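PDB 2QY1: pectate lyase II from Xanthomonas campestris pv. campestris, which probably cleaves pectate, the galacturonan of plant cell walls, by beta-elimination. Local coordinates for residues Phe151-Lys159 with Val171-Tyr182; Asn225-Val233 with Phe246-Thr254. The protein carries 2 engineered substitutions. All coordinates share one frame; numbering follows the deposited sequence.

Interaction 1 (Phe151-Lys159 with Val171-Tyr182); sequences FDGGIDMKK and VYNYQKVALNGY
D152 and G153 meet the ring of Y174 where two successive coils of the right-handed parallel beta-helix, the fold of this lyase family, lie against each other. The carbonyl of D152 comes obliquely at the ring, and a water bridges it to K176 N. Y174 OH donates to G153 O at 2.6 Å from well above the carbonyl plane, and it is also bonded to S115. Backbone crowding suits G154 to its place: a beta carbon there would run into the V177 carbonyl. V177 O takes only a weak bond from G154 N but a good one from I155 N (2.8 Å), while the methyl CD1 of I155 packs on V171 CG2 at 3.9 Å in the apolar interior. With CG beside the backbone N (chi1 -67°), D156 lays its carboxylate toward L179, and OD1 receives L179 N at 2.8 Å from above the carboxylate plane, a side chain standing in for a backbone acceptor. M157 forms a single backbone bridge with N180: its N donates to L179 O (2.8 Å) and its O accepts from G181 N. Beyond it the aliphatic stems of two lysines meet Y182 obliquely: K158 CD lies 3.8 Å from Y182 CB, and K159 CG lies 3.8 Å from Y182 CE1.

Interaction 2 (Asn225-Val233 with Phe246-Thr254); sequences NVTTSGINV and FENIKNPVT
The amides of N225 and N248 lie side by side and point the same way, their planes only 10° apart, and OD1 of N248 is held by N224. The F246 ring takes the methyl CD1 of I231 at its edge, in plane, 3.9 Å from CZ, while F223 stacks with the ring and W292 meets it at an inclined angle. I231 reaches that edge because CG1 is anti to its carbonyl carbon (chi1 -59°) and the chain then runs on extended. N225 and N248 mark a corner, both with positive phi, a conformation asparagine tolerates well; N225 also touches N203, the asparagine of the coil before. Such a run of like side chains repeating from coil to coil is characteristic of a parallel beta-helix. Past the corner V226 and I249 point to the same face, CB of V226 3.6 Å from CG1 of I249. K250 N donates nearly straight to V226 O at 2.9 Å. The register then slips by one through a loop, where G230 N bonds to N251 O at 2.8 Å. P252, which has no N-H to offer, takes part through its O, which accepts from I231 N. Parallel pairing resumes as T254 N meets I231 O at 2.9 Å and V233 N meets T254 O at 3.0 Å. T254 turns its hydroxyl to A287 O, leaving CG2 3.7 Å from I231 O.

In the fold
Coming from the N terminus, the chain runs through strand 155-158, follows strand 164-174 round a corner and comes back alongside as strand 176-180, closing interaction 1 after one turn of the beta-helix. It then winds through 193-202 and 204-206 to 210-212, the coil that separates the two contacts. Strands 215-226 and 231-234 follow, and after another turn strand 245-255 closes interaction 2. The loops are in series, neither crossing nor enclosing the other, and the contact centres lie about 15 Å apart. Strand 210-212 pairs with both 176-180 and 231-234, tying the central coils around interaction 1 to the later ones around interaction 2.

Interaction 1 (Phe151-Lys159 with Val171-Tyr182)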
loop_
_atom_site.group_PDB
_atom_site.type_symbol
_atom_site.label_atom_id
_atom_site.label_comp_id
_atom_site.label_asym_id
_atom_site.label_seq_id
_atom_site.Cartn_x
_atom_site.Cartn_y
_atom_site.Cartn_z
ATOM N N PHE A 151 -14.176 2.415 7.019
ATOM C CA PHE A 151 -12.728 2.474 7.207
ATOM C C PHE A 151 -12.124 3.269 6.045
ATOM O O PHE A 151 -12.860 3.719 5.166
ATOM C CB PHE A 151 -12.140 1.059 7.304
ATOM C CG PHE A 151 -12.653 0.281 8.487
ATOM C CD1 PHE A 151 -12.026 0.383 9.728
ATOM C CD2 PHE A 151 -13.788 -0.520 8.368
ATOM C CE1 PHE A 151 -12.512 -0.322 10.831
ATOM C CE2 PHE A 151 -14.285 -1.223 9.464
ATOM C CZ PHE A 151 -13.644 -1.125 10.698
ATOM N N ASP A 152 -10.806 3.468 6.051
ATOM C CA ASP A 152 -10.144 4.243 4.990
ATOM C C ASP A 152 -9.080 3.416 4.262
ATOM O O ASP A 152 -9.230 2.206 4.119
ATOM C CB ASP A 152 -9.571 5.556 5.546
ATOM C CG ASP A 152 -8.818 6.377 4.496
ATOM O OD1 ASP A 152 -7.589 6.522 4.634
ATOM O OD2 ASP A 152 -9.445 6.874 3.532
ATOM N N GLY A 153 -8.011 4.072 3.813
ATOM C CA GLY A 153 -7.007 3.454 2.954
ATOM C C GLY A 153 -6.068 2.510 3.668
ATOM O O GLY A 153 -5.864 2.615 4.878
ATOM N N GLY A 154 -5.502 1.574 2.911
ATOM C CA GLY A 154 -4.578 0.593 3.469
ATOM C C GLY A 154 -3.153 1.092 3.369
ATOM O O GLY A 154 -2.541 1.461 4.375
ATOM N N ILE A 155 -2.625 1.102 2.147
ATOM C CA ILE A 155 -1.272 1.578 1.897
ATOM C C ILE A 155 -1.349 2.645 0.809
ATOM O O ILE A 155 -1.388 2.335 -0.384
ATOM C CB ILE A 155 -0.316 0.412 1.525
ATOM C CG1 ILE A 155 -0.275 -0.612 2.669
ATOM C CG2 ILE A 155 1.092 0.942 1.217
ATOM C CD1 ILE A 155 0.148 -2.001 2.262
ATOM N N ASP A 156 -1.385 3.903 1.243
ATOM C CA ASP A 156 -1.693 5.029 0.360
ATOM C C ASP A 156 -0.533 5.991 0.172
ATOM O O ASP A 156 0.288 6.174 1.075
ATOM C CB ASP A 156 -2.883 5.821 0.912
ATOM C CG ASP A 156 -4.181 5.041 0.882
ATOM O OD1 ASP A 156 -4.243 3.970 0.244
ATOM O OD2 ASP A 156 -5.152 5.520 1.494
ATOM N N MET A 157 -0.482 6.610 -1.007
ATOM C CA MET A 157 0.394 7.754 -1.244
ATOM C C MET A 157 -0.256 8.765 -2.195
ATOM O O MET A 157 -1.064 8.401 -3.053
ATOM C CB MET A 157 1.793 7.321 -1.718
ATOM C CG MET A 157 1.860 6.638 -3.077
ATOM S SD MET A 157 3.403 5.713 -3.296
ATOM C CE MET A 157 3.049 4.220 -2.384
ATOM N N LYS A 158 0.089 10.036 -2.019
ATOM C CA LYS A 158 -0.506 11.108 -2.810
ATOM C C LYS A 158 0.400 12.332 -2.880
ATOM O O LYS A 158 1.351 12.460 -2.104
ATOM C CB LYS A 158 -1.873 11.503 -2.234
ATOM C CG LYS A 158 -1.821 12.058 -0.815
ATOM C CD LYS A 158 -3.196 12.500 -0.346
ATOM C CE LYS A 158 -3.213 12.728 1.158
ATOM N NZ LYS A 158 -4.606 12.781 1.683
ATOM N N LYS A 159 0.091 13.222 -3.820
ATOM C CA LYS A 159 0.737 14.532 -3.928
ATOM C C LYS A 159 2.251 14.470 -4.175
ATOM O O LYS A 159 3.011 15.300 -3.676
ATOM C CB LYS A 159 0.382 15.420 -2.722
ATOM C CG LYS A 159 -1.111 15.769 -2.628
ATOM C CD LYS A 159 -1.421 16.678 -1.438
ATOM C CE LYS A 159 -1.599 15.873 -0.155
ATOM N NZ LYS A 159 -1.501 16.720 1.078
ATOM N N VAL A 171 -2.678 -7.631 2.837
ATOM C CA VAL A 171 -3.873 -6.818 3.043
ATOM C C VAL A 171 -5.100 -7.685 2.803
ATOM O O VAL A 171 -5.295 -8.208 1.700
ATOM C CB VAL A 171 -3.913 -5.569 2.119
ATOM C CG1 VAL A 171 -5.102 -4.675 2.479
ATOM C CG2 VAL A 171 -2.605 -4.776 2.199
ATOM N N TYR A 172 -5.921 -7.842 3.839
ATOM C CA TYR A 172 -7.129 -8.661 3.744
ATOM C C TYR A 172 -8.317 -8.037 4.475
ATOM O O TYR A 172 -8.138 -7.166 5.324
ATOM C CB TYR A 172 -6.863 -10.097 4.227
ATOM C CG TYR A 172 -6.635 -10.249 5.717
ATOM C CD1 TYR A 172 -7.700 -10.511 6.581
ATOM C CD2 TYR A 172 -5.354 -10.153 6.260
ATOM C CE1 TYR A 172 -7.496 -10.659 7.947
ATOM C CE2 TYR A 172 -5.142 -10.304 7.628
ATOM C CZ TYR A 172 -6.213 -10.553 8.462
ATOM O OH TYR A 172 -6.008 -10.701 9.813
ATOM N N ASN A 173 -9.525 -8.490 4.132
ATOM C CA ASN A 173 -10.766 -7.956 4.704
ATOM C C ASN A 173 -10.751 -6.429 4.699
ATOM O O ASN A 173 -10.989 -5.784 5.718
ATOM C CB ASN A 173 -10.998 -8.510 6.116
ATOM C CG ASN A 173 -11.225 -10.011 6.130
ATOM O OD1 ASN A 173 -11.420 -10.637 5.087
ATOM N ND2 ASN A 173 -11.204 -10.597 7.321
ATOM N N TYR A 174 -10.457 -5.865 3.530
ATOM C CA TYR A 174 -10.199 -4.442 3.397
ATOM C C TYR A 174 -10.883 -3.916 2.142
ATOM O O TYR A 174 -10.759 -4.517 1.080
ATOM C CB TYR A 174 -8.684 -4.195 3.331
ATOM C CG TYR A 174 -8.275 -2.924 4.014
ATOM C CD1 TYR A 174 -7.947 -2.918 5.369
ATOM C CD2 TYR A 174 -8.244 -1.718 3.321
ATOM C CE1 TYR A 174 -7.593 -1.742 6.015
ATOM C CE2 TYR A 174 -7.890 -0.543 3.955
ATOM C CZ TYR A 174 -7.568 -0.560 5.301
ATOM O OH TYR A 174 -7.217 0.609 5.938
ATOM N N GLN A 175 -11.624 -2.813 2.258
ATOM C CA GLN A 175 -12.357 -2.297 1.098
ATOM C C GLN A 175 -11.446 -1.617 0.075
ATOM O O GLN A 175 -11.447 -1.987 -1.103
ATOM C CB GLN A 175 -13.492 -1.347 1.499
ATOM C CG GLN A 175 -14.435 -1.035 0.323
ATOM C CD GLN A 175 -15.242 0.247 0.492
ATOM O OE1 GLN A 175 -15.128 0.948 1.498
ATOM N NE2 GLN A 175 -16.074 0.550 -0.497
ATOM N N LYS A 176 -10.682 -0.627 0.530
ATOM C CA LYS A 176 -9.865 0.192 -0.362
ATOM C C LYS A 176 -8.379 0.043 -0.048
ATOM O O LYS A 176 -7.856 0.672 0.871
ATOM C CB LYS A 176 -10.329 1.649 -0.305
ATOM C CG LYS A 176 -11.660 1.849 -1.027
ATOM C CD LYS A 176 -12.222 3.245 -0.862
ATOM C CE LYS A 176 -13.183 3.587 -2.005
ATOM N NZ LYS A 176 -14.345 2.651 -2.103
ATOM N N VAL A 177 -7.706 -0.791 -0.838
ATOM C CA VAL A 177 -6.374 -1.296 -0.487
ATOM C C VAL A 177 -5.249 -0.267 -0.599
ATOM O O VAL A 177 -4.532 -0.018 0.374
ATOM C CB VAL A 177 -6.011 -2.567 -1.302
ATOM C CG1 VAL A 177 -4.603 -3.054 -0.960
ATOM C CG2 VAL A 177 -7.028 -3.658 -1.043
ATOM N N ALA A 178 -5.091 0.315 -1.782
ATOM C CA ALA A 178 -3.922 1.135 -2.069
ATOM C C ALA A 178 -4.242 2.277 -3.020
ATOM O O ALA A 178 -4.590 2.053 -4.179
ATOM C CB ALA A 178 -2.792 0.270 -2.626
ATOM N N LEU A 179 -4.120 3.500 -2.515
ATOM C CA LEU A 179 -4.296 4.694 -3.328
ATOM C C LEU A 179 -2.940 5.228 -3.757
ATOM O O LEU A 179 -1.983 5.215 -2.983
ATOM C CB LEU A 179 -5.067 5.768 -2.549
ATOM C CG LEU A 179 -5.494 7.055 -3.265
ATOM C CD1 LEU A 179 -6.481 6.772 -4.392
ATOM C CD2 LEU A 179 -6.103 8.025 -2.266
ATOM N N ASN A 180 -2.861 5.692 -5.000
ATOM C CA ASN A 180 -1.652 6.323 -5.510
ATOM C C ASN A 180 -2.048 7.520 -6.375
ATOM O O ASN A 180 -2.237 7.384 -7.579
ATOM C CB ASN A 180 -0.804 5.309 -6.292
ATOM C CG ASN A 180 0.658 5.709 -6.384
ATOM O OD1 ASN A 180 0.989 6.874 -6.620
ATOM N ND2 ASN A 180 1.548 4.735 -6.200
ATOM N N GLY A 181 -2.185 8.682 -5.738
ATOM C CA GLY A 181 -2.755 9.869 -6.380
ATOM C C GLY A 181 -4.198 10.016 -5.931
ATOM O O GLY A 181 -5.017 9.134 -6.186
ATOM N N TYR A 182 -4.511 11.124 -5.263
ATOM C CA TYR A 182 -5.762 11.227 -4.500
ATOM C C TYR A 182 -6.970 11.721 -5.293
ATOM O O TYR A 182 -8.115 11.489 -4.895
ATOM C CB TYR A 182 -5.563 12.085 -3.241
ATOM C CG TYR A 182 -5.662 13.573 -3.476
ATOM C CD1 TYR A 182 -4.548 14.310 -3.879
ATOM C CD2 TYR A 182 -6.869 14.249 -3.291
ATOM C CE1 TYR A 182 -4.630 15.679 -4.102
ATOM C CE2 TYR A 182 -6.964 15.623 -3.516
ATOM C CZ TYR A 182 -5.839 16.329 -3.919
ATOM O OH TYR A 182 -5.920 17.685 -4.138
HETATM O O HOH W 1 -8.795 1.663 7.906
HETATM O O HOH W 2 -11.238 0.476 3.431
HETATM O O HOH W 3 -0.376 3.070 -2.744
HETATM O O HOH W 4 -6.813 3.100 -0.342
#

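Interaction 2 (Asn225-Val233 with Phe246-Thr254)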
loop_
_atom_site.group_PDB
_atom_site.type_symbol
_atom_site.label_atom_id
_atom_site.label_comp_id
_atom_site.label_asym_id
_atom_site.label_seq_id
_atom_site.Cartn_x
_atom_site.Cartn_y
_atom_site.Cartn_z
ATOM N N ASN A 225 -10.009 -13.207 -4.458
ATOM C CA ASN A 225 -11.258 -12.642 -3.944
ATOM C C ASN A 225 -11.223 -11.112 -3.872
ATOM O O ASN A 225 -11.367 -10.506 -2.806
ATOM C CB ASN A 225 -11.658 -13.300 -2.615
ATOM C CG ASN A 225 -12.036 -14.765 -2.784
ATOM O OD1 ASN A 225 -11.510 -15.642 -2.094
ATOM N ND2 ASN A 225 -12.936 -15.037 -3.717
ATOM N N VAL A 226 -11.002 -10.509 -5.037
ATOM C CA VAL A 226 -11.041 -9.064 -5.219
ATOM C C VAL A 226 -12.324 -8.784 -5.990
ATOM O O VAL A 226 -12.455 -9.166 -7.156
ATOM C CB VAL A 226 -9.797 -8.554 -5.985
ATOM C CG1 VAL A 226 -9.785 -7.037 -6.054
ATOM C CG2 VAL A 226 -8.510 -9.077 -5.341
ATOM N N THR A 227 -13.276 -8.130 -5.329
ATOM C CA THR A 227 -14.679 -8.212 -5.744
ATOM C C THR A 227 -15.228 -7.068 -6.607
ATOM O O THR A 227 -16.266 -7.234 -7.258
ATOM C CB THR A 227 -15.610 -8.446 -4.529
ATOM O OG1 THR A 227 -15.369 -7.439 -3.538
ATOM C CG2 THR A 227 -15.363 -9.826 -3.920
ATOM N N THR A 228 -14.543 -5.926 -6.628
ATOM C CA THR A 228 -15.003 -4.780 -7.422
ATOM C C THR A 228 -14.077 -4.508 -8.605
ATOM O O THR A 228 -14.525 -4.474 -9.750
ATOM C CB THR A 228 -15.195 -3.504 -6.550
ATOM O OG1 THR A 228 -16.271 -3.712 -5.626
ATOM C CG2 THR A 228 -15.513 -2.283 -7.408
ATOM N N SER A 229 -12.794 -4.305 -8.315
ATOM C CA SER A 229 -11.775 -4.082 -9.341
ATOM C C SER A 229 -10.385 -4.228 -8.734
ATOM O O SER A 229 -10.196 -3.996 -7.536
ATOM C CB SER A 229 -11.929 -2.700 -9.983
ATOM O OG SER A 229 -11.866 -1.675 -9.009
ATOM N N GLY A 230 -9.419 -4.609 -9.563
ATOM C CA GLY A 230 -8.050 -4.828 -9.100
ATOM C C GLY A 230 -7.146 -3.636 -9.349
ATOM O O GLY A 230 -7.299 -2.583 -8.724
ATOM N N ILE A 231 -6.194 -3.814 -10.262
ATOM C CA ILE A 231 -5.292 -2.741 -10.667
ATOM C C ILE A 231 -6.072 -1.758 -11.534
ATOM O O ILE A 231 -6.560 -2.116 -12.608
ATOM C CB ILE A 231 -4.068 -3.283 -11.451
ATOM C CG1 ILE A 231 -3.274 -4.279 -10.596
ATOM C CG2 ILE A 231 -3.171 -2.137 -11.923
ATOM C CD1 ILE A 231 -2.432 -5.259 -11.401
ATOM N N ASN A 232 -6.192 -0.525 -11.051
ATOM C CA ASN A 232 -6.926 0.517 -11.760
ATOM C C ASN A 232 -5.994 1.672 -12.120
ATOM O O ASN A 232 -5.668 2.504 -11.271
ATOM C CB ASN A 232 -8.108 1.004 -10.908
ATOM C CG ASN A 232 -9.141 1.778 -11.711
ATOM O OD1 ASN A 232 -9.027 1.929 -12.928
ATOM N ND2 ASN A 232 -10.164 2.271 -11.024
ATOM N N VAL A 233 -5.560 1.705 -13.379
ATOM C CA VAL A 233 -4.585 2.692 -13.843
ATOM C C VAL A 233 -5.301 3.845 -14.538
ATOM O O VAL A 233 -6.075 3.630 -15.467
ATOM C CB VAL A 233 -3.538 2.064 -14.794
ATOM C CG1 VAL A 233 -2.375 3.014 -14.999
ATOM C CG2 VAL A 233 -3.028 0.740 -14.237
ATOM N N PHE A 246 -3.324 -14.026 -10.602
ATOM C CA PHE A 246 -4.705 -13.559 -10.469
ATOM C C PHE A 246 -5.678 -14.735 -10.390
ATOM O O PHE A 246 -5.613 -15.653 -11.211
ATOM C CB PHE A 246 -5.108 -12.690 -11.668
ATOM C CG PHE A 246 -4.311 -11.424 -11.822
ATOM C CD1 PHE A 246 -3.242 -11.366 -12.711
ATOM C CD2 PHE A 246 -4.650 -10.275 -11.106
ATOM C CE1 PHE A 246 -2.511 -10.194 -12.873
ATOM C CE2 PHE A 246 -3.924 -9.098 -11.262
ATOM C CZ PHE A 246 -2.849 -9.058 -12.146
ATOM N N GLU A 247 -6.579 -14.699 -9.410
ATOM C CA GLU A 247 -7.719 -15.627 -9.361
ATOM C C GLU A 247 -8.862 -15.040 -8.539
ATOM O O GLU A 247 -8.629 -14.210 -7.656
ATOM C CB GLU A 247 -7.315 -17.012 -8.832
ATOM C CG GLU A 247 -6.771 -17.034 -7.405
ATOM C CD GLU A 247 -6.452 -18.436 -6.919
ATOM O OE1 GLU A 247 -6.775 -19.410 -7.632
ATOM O OE2 GLU A 247 -5.877 -18.568 -5.820
ATOM N N ASN A 248 -10.087 -15.475 -8.835
ATOM C CA ASN A 248 -11.291 -14.976 -8.163
ATOM C C ASN A 248 -11.272 -13.448 -8.038
ATOM O O ASN A 248 -11.327 -12.895 -6.939
ATOM C CB ASN A 248 -11.469 -15.652 -6.795
ATOM C CG ASN A 248 -11.484 -17.172 -6.890
ATOM O OD1 ASN A 248 -10.692 -17.852 -6.239
ATOM N ND2 ASN A 248 -12.381 -17.706 -7.708
ATOM N N ILE A 249 -11.172 -12.778 -9.181
ATOM C CA ILE A 249 -11.006 -11.327 -9.216
ATOM C C ILE A 249 -11.865 -10.711 -10.318
ATOM O O ILE A 249 -11.900 -11.212 -11.447
ATOM C CB ILE A 249 -9.495 -10.913 -9.350
ATOM C CG1 ILE A 249 -9.339 -9.392 -9.484
ATOM C CG2 ILE A 249 -8.814 -11.647 -10.509
ATOM C CD1 ILE A 249 -7.950 -8.860 -9.124
ATOM N N LYS A 250 -12.579 -9.644 -9.967
ATOM C CA LYS A 250 -13.361 -8.879 -10.931
ATOM C C LYS A 250 -12.538 -7.684 -11.391
ATOM O O LYS A 250 -11.880 -7.034 -10.578
ATOM C CB LYS A 250 -14.686 -8.421 -10.314
ATOM C CG LYS A 250 -15.638 -7.768 -11.303
ATOM C CD LYS A 250 -16.989 -7.483 -10.677
ATOM C CE LYS A 250 -17.945 -6.900 -11.700
ATOM N NZ LYS A 250 -19.349 -6.918 -11.203
ATOM N N ASN A 251 -12.578 -7.407 -12.694
ATOM C CA ASN A 251 -11.785 -6.336 -13.316
ATOM C C ASN A 251 -10.336 -6.276 -12.800
ATOM O O ASN A 251 -9.932 -5.266 -12.211
ATOM C CB ASN A 251 -12.475 -4.976 -13.133
ATOM C CG ASN A 251 -13.932 -4.998 -13.552
ATOM O OD1 ASN A 251 -14.825 -4.734 -12.744
ATOM N ND2 ASN A 251 -14.180 -5.310 -14.818
ATOM N N PRO A 252 -9.557 -7.362 -13.007
ATOM C CA PRO A 252 -8.198 -7.428 -12.460
ATOM C C PRO A 252 -7.272 -6.327 -12.967
ATOM O O PRO A 252 -6.452 -5.809 -12.204
ATOM C CB PRO A 252 -7.697 -8.809 -12.902
ATOM C CG PRO A 252 -8.574 -9.199 -14.039
ATOM C CD PRO A 252 -9.905 -8.590 -13.747
ATOM N N VAL A 253 -7.403 -5.982 -14.244
ATOM C CA VAL A 253 -6.645 -4.887 -14.837
ATOM C C VAL A 253 -7.624 -4.007 -15.602
ATOM O O VAL A 253 -8.247 -4.449 -16.573
ATOM C CB VAL A 253 -5.512 -5.395 -15.766
ATOM C CG1 VAL A 253 -4.801 -4.231 -16.435
ATOM C CG2 VAL A 253 -4.512 -6.244 -14.987
ATOM N N THR A 254 -7.769 -2.767 -15.151
ATOM C CA THR A 254 -8.764 -1.861 -15.717
ATOM C C THR A 254 -8.320 -0.401 -15.638
ATOM O O THR A 254 -7.348 -0.072 -14.956
ATOM C CB THR A 254 -10.152 -2.036 -15.026
ATOM O OG1 THR A 254 -11.128 -1.206 -15.670
ATOM C CG2 THR A 254 -10.087 -1.686 -13.533
#